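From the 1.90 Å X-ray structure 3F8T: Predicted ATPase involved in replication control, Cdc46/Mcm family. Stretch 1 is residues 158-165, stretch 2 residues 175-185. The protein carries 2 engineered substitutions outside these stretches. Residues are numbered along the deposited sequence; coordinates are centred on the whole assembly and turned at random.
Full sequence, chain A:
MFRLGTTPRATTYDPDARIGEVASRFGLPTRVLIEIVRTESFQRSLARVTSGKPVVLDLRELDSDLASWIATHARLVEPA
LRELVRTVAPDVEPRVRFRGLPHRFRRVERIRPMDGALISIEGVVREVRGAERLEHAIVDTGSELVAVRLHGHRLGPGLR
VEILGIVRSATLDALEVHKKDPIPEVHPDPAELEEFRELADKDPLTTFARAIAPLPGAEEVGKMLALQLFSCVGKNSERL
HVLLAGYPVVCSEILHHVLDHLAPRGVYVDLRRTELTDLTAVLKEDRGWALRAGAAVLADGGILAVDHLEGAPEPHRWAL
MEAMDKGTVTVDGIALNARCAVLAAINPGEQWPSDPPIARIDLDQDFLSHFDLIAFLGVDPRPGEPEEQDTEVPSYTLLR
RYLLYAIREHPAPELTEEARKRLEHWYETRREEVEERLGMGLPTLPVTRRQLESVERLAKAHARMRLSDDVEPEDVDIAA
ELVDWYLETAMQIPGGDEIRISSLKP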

# COMPACT_ATOMS: atom_id res chain seq x y z
N GLY A 158 -7.37 0.03 6.37
CA GLY A 158 -6.17 -0.33 5.60
C GLY A 158 -6.41 -0.40 4.11
O GLY A 158 -5.46 -0.34 3.31
N LEU A 159 -7.68 -0.55 3.73
CA LEU A 159 -8.06 -0.60 2.31
C LEU A 159 -7.81 0.75 1.66
O LEU A 159 -8.06 1.78 2.28
N ARG A 160 -7.30 0.74 0.43
CA ARG A 160 -7.27 1.95 -0.37
C ARG A 160 -8.52 2.01 -1.26
O ARG A 160 -8.83 1.07 -1.99
N VAL A 161 -9.22 3.13 -1.21
CA VAL A 161 -10.53 3.25 -1.84
C VAL A 161 -10.71 4.57 -2.58
O VAL A 161 -10.08 5.58 -2.23
N GLU A 162 -11.53 4.56 -3.63
CA GLU A 162 -12.11 5.79 -4.14
C GLU A 162 -13.59 5.78 -3.77
O GLU A 162 -14.31 4.79 -4.01
N ILE A 163 -14.04 6.88 -3.16
CA ILE A 163 -15.42 6.99 -2.70
C ILE A 163 -16.06 8.17 -3.37
O ILE A 163 -15.58 9.31 -3.27
N LEU A 164 -17.17 7.90 -4.04
CA LEU A 164 -17.97 8.95 -4.63
C LEU A 164 -19.10 9.27 -3.66
O LEU A 164 -19.66 8.36 -3.03
N GLY A 165 -19.43 10.55 -3.53
CA GLY A 165 -20.46 10.95 -2.59
C GLY A 165 -20.81 12.41 -2.65
O GLY A 165 -20.25 13.16 -3.43
N LEU A 175 -21.98 7.43 -2.01
CA LEU A 175 -22.88 6.88 -3.03
C LEU A 175 -22.33 5.58 -3.61
O LEU A 175 -23.08 4.66 -3.93
N GLU A 176 -21.01 5.52 -3.76
CA GLU A 176 -20.34 4.28 -4.16
C GLU A 176 -18.90 4.23 -3.65
O GLU A 176 -18.28 5.27 -3.39
N VAL A 177 -18.38 3.01 -3.52
CA VAL A 177 -17.04 2.75 -3.00
C VAL A 177 -16.36 1.83 -4.00
O VAL A 177 -16.93 0.80 -4.38
N HIS A 178 -15.18 2.24 -4.48
CA HIS A 178 -14.37 1.44 -5.39
C HIS A 178 -13.06 1.07 -4.72
O HIS A 178 -12.29 1.95 -4.35
N LYS A 179 -12.84 -0.23 -4.54
CA LYS A 179 -11.58 -0.75 -4.00
C LYS A 179 -10.47 -0.46 -5.00
O LYS A 179 -10.67 -0.55 -6.22
N LYS A 180 -9.31 -0.07 -4.49
CA LYS A 180 -8.14 0.23 -5.32
C LYS A 180 -6.97 -0.66 -4.89
O LYS A 180 -7.02 -1.26 -3.81
N ASP A 181 -5.94 -0.73 -5.74
CA ASP A 181 -4.67 -1.38 -5.37
C ASP A 181 -4.12 -0.67 -4.14
O ASP A 181 -4.41 0.50 -3.94
N PRO A 182 -3.32 -1.36 -3.30
CA PRO A 182 -2.77 -0.69 -2.12
C PRO A 182 -1.84 0.49 -2.42
O PRO A 182 -1.64 1.35 -1.56
N ILE A 183 -1.30 0.55 -3.63
CA ILE A 183 -0.40 1.64 -3.99
C ILE A 183 -0.93 2.42 -5.20
O ILE A 183 -1.64 1.85 -6.03
N PRO A 184 -0.62 3.72 -5.29
CA PRO A 184 -1.08 4.57 -6.39
C PRO A 184 -0.62 4.06 -7.75
O PRO A 184 0.49 3.55 -7.88
N GLU A 185 -1.49 4.21 -8.74
CA GLU A 185 -1.19 3.90 -10.14
C GLU A 185 -0.46 5.06 -10.83
O GLU A 185 -0.83 6.22 -10.66

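The antiparallel strands bond through their backbones (His 178 N to Glu 162 O, 2.7 Å); as in any extended strand, successive side chains alternate between two faces. On one face lie Val 161, Ile 163, Val 177 and Lys 179. Val 177 (chi1 t) spreads its methyls between two neighbours, both m: its CG1 is 4.3 Å from Val 161 CG1, its CG2 4.1 Å from Ile 163 CG1. Leu 159 (t, p) starts sideways, but its CD1 reaches Lys 179 CG at 3.6 Å.

The other face carries Arg 160, Glu 162, Leu 164, Glu 176, His 178 and Lys 180. Arg 160, t through chi3, extends beyond Lys 180; its NH2 donates to Asp 181 O (3.2 Å), Pro 184 CA lies over one guanidinium face, and water 2 links Arg 160 NH1 (2.8 Å) to Glu 185 N (3.0 Å). Water 1 joins Arg 160 N (3.0 Å) to Lys 180 O (2.8 Å). Glu 162 (t, t) meets Lys 180 (m, m, t, t) in a long salt bridge, Glu 162 OE1 to Lys 180 NZ 3.8 Å; water 3 is 2.4 Å from Glu 162 OE1. His 178 (m) turns NE2 to Glu 176 OE1 in a weak bond (2.8 Å). Leu 164, off-rotamer at both chi angles, packs CB against Glu 176 CG (3.8 Å).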

# COMPACT_ATOMS: atom_id res chain seq x y z
CB LEU A 159 -9.54 -0.98 2.17
CG LEU A 159 -10.02 -1.59 0.86
CD1 LEU A 159 -9.32 -2.94 0.62
CD2 LEU A 159 -11.55 -1.77 0.92
CB ARG A 160 -6.02 2.01 -1.23
CG ARG A 160 -5.81 3.35 -1.88
CD ARG A 160 -4.35 3.51 -2.31
NE ARG A 160 -4.22 4.67 -3.20
CZ ARG A 160 -4.38 4.62 -4.51
NH1 ARG A 160 -4.26 5.74 -5.23
NH2 ARG A 160 -4.64 3.46 -5.12
CB VAL A 161 -11.67 3.07 -0.79
CG1 VAL A 161 -11.58 1.69 -0.15
CG2 VAL A 161 -11.61 4.16 0.29
CB GLU A 162 -11.92 5.97 -5.65
CG GLU A 162 -12.37 7.37 -6.14
CD GLU A 162 -11.92 7.72 -7.56
OE1 GLU A 162 -11.68 6.79 -8.36
OE2 GLU A 162 -11.85 8.94 -7.88
CB ILE A 163 -15.54 7.16 -1.16
CG1 ILE A 163 -14.83 6.04 -0.42
CG2 ILE A 163 -17.05 7.20 -0.72
CD1 ILE A 163 -14.94 6.13 1.11
CB LEU A 164 -18.53 8.46 -5.94
CG LEU A 164 -18.55 9.49 -7.04
CD1 LEU A 164 -17.87 8.90 -8.28
CD2 LEU A 164 -19.99 9.85 -7.33
CB LEU A 175 -23.07 7.89 -4.17
CG LEU A 175 -23.87 9.15 -3.82
CD1 LEU A 175 -23.65 10.19 -4.91
CD2 LEU A 175 -25.36 8.84 -3.64
CB GLU A 176 -20.38 4.01 -5.68
CG GLU A 176 -20.35 5.22 -6.60
CD GLU A 176 -20.56 4.83 -8.07
OE1 GLU A 176 -19.77 4.02 -8.60
OE2 GLU A 176 -21.51 5.35 -8.71
CB VAL A 177 -17.10 2.09 -1.59
CG1 VAL A 177 -15.72 1.58 -1.16
CG2 VAL A 177 -17.64 3.07 -0.56
CB HIS A 178 -14.10 2.20 -6.68
CG HIS A 178 -15.34 2.56 -7.45
ND1 HIS A 178 -16.10 1.62 -8.12
CD2 HIS A 178 -15.96 3.75 -7.64
CE1 HIS A 178 -17.13 2.22 -8.70
NE2 HIS A 178 -17.07 3.51 -8.42
CB LYS A 179 -11.70 -2.26 -3.73
CG LYS A 179 -10.66 -2.81 -2.75
CD LYS A 179 -10.41 -4.33 -2.90
CE LYS A 179 -11.58 -5.17 -2.41
NZ LYS A 179 -11.18 -6.61 -2.21
CB LYS A 180 -7.73 1.70 -5.18
CG LYS A 180 -8.76 2.73 -5.70
CD LYS A 180 -8.95 2.62 -7.21
CE LYS A 180 -9.98 3.58 -7.73
NZ LYS A 180 -10.17 3.38 -9.20
CB ASP A 181 -3.63 -1.25 -6.50
CG ASP A 181 -4.10 -1.83 -7.84
OD1 ASP A 181 -4.91 -2.78 -7.84
OD2 ASP A 181 -3.64 -1.33 -8.90
CB PRO A 182 -1.99 -1.80 -1.40
CG PRO A 182 -2.60 -3.08 -1.90
CD PRO A 182 -2.93 -2.78 -3.35
CB ILE A 183 1.07 1.16 -4.19
CG1 ILE A 183 1.18 0.18 -5.36
CG2 ILE A 183 1.58 0.55 -2.87
CD1 ILE A 183 2.61 0.07 -5.94
CB PRO A 184 -0.43 5.93 -6.09
CG PRO A 184 -0.15 5.92 -4.64
CD PRO A 184 0.18 4.48 -4.31
CB GLU A 185 -2.48 3.62 -10.91
CG GLU A 185 -3.30 2.43 -10.42
CD GLU A 185 -4.59 2.27 -11.20
OE1 GLU A 185 -4.54 2.27 -12.46
OE2 GLU A 185 -5.66 2.15 -10.56
O HOH W 1 -6.43 -1.71 -1.07
O HOH W 2 -4.15 5.49 -8.04
O HOH W 3 -13.22 4.96 -8.73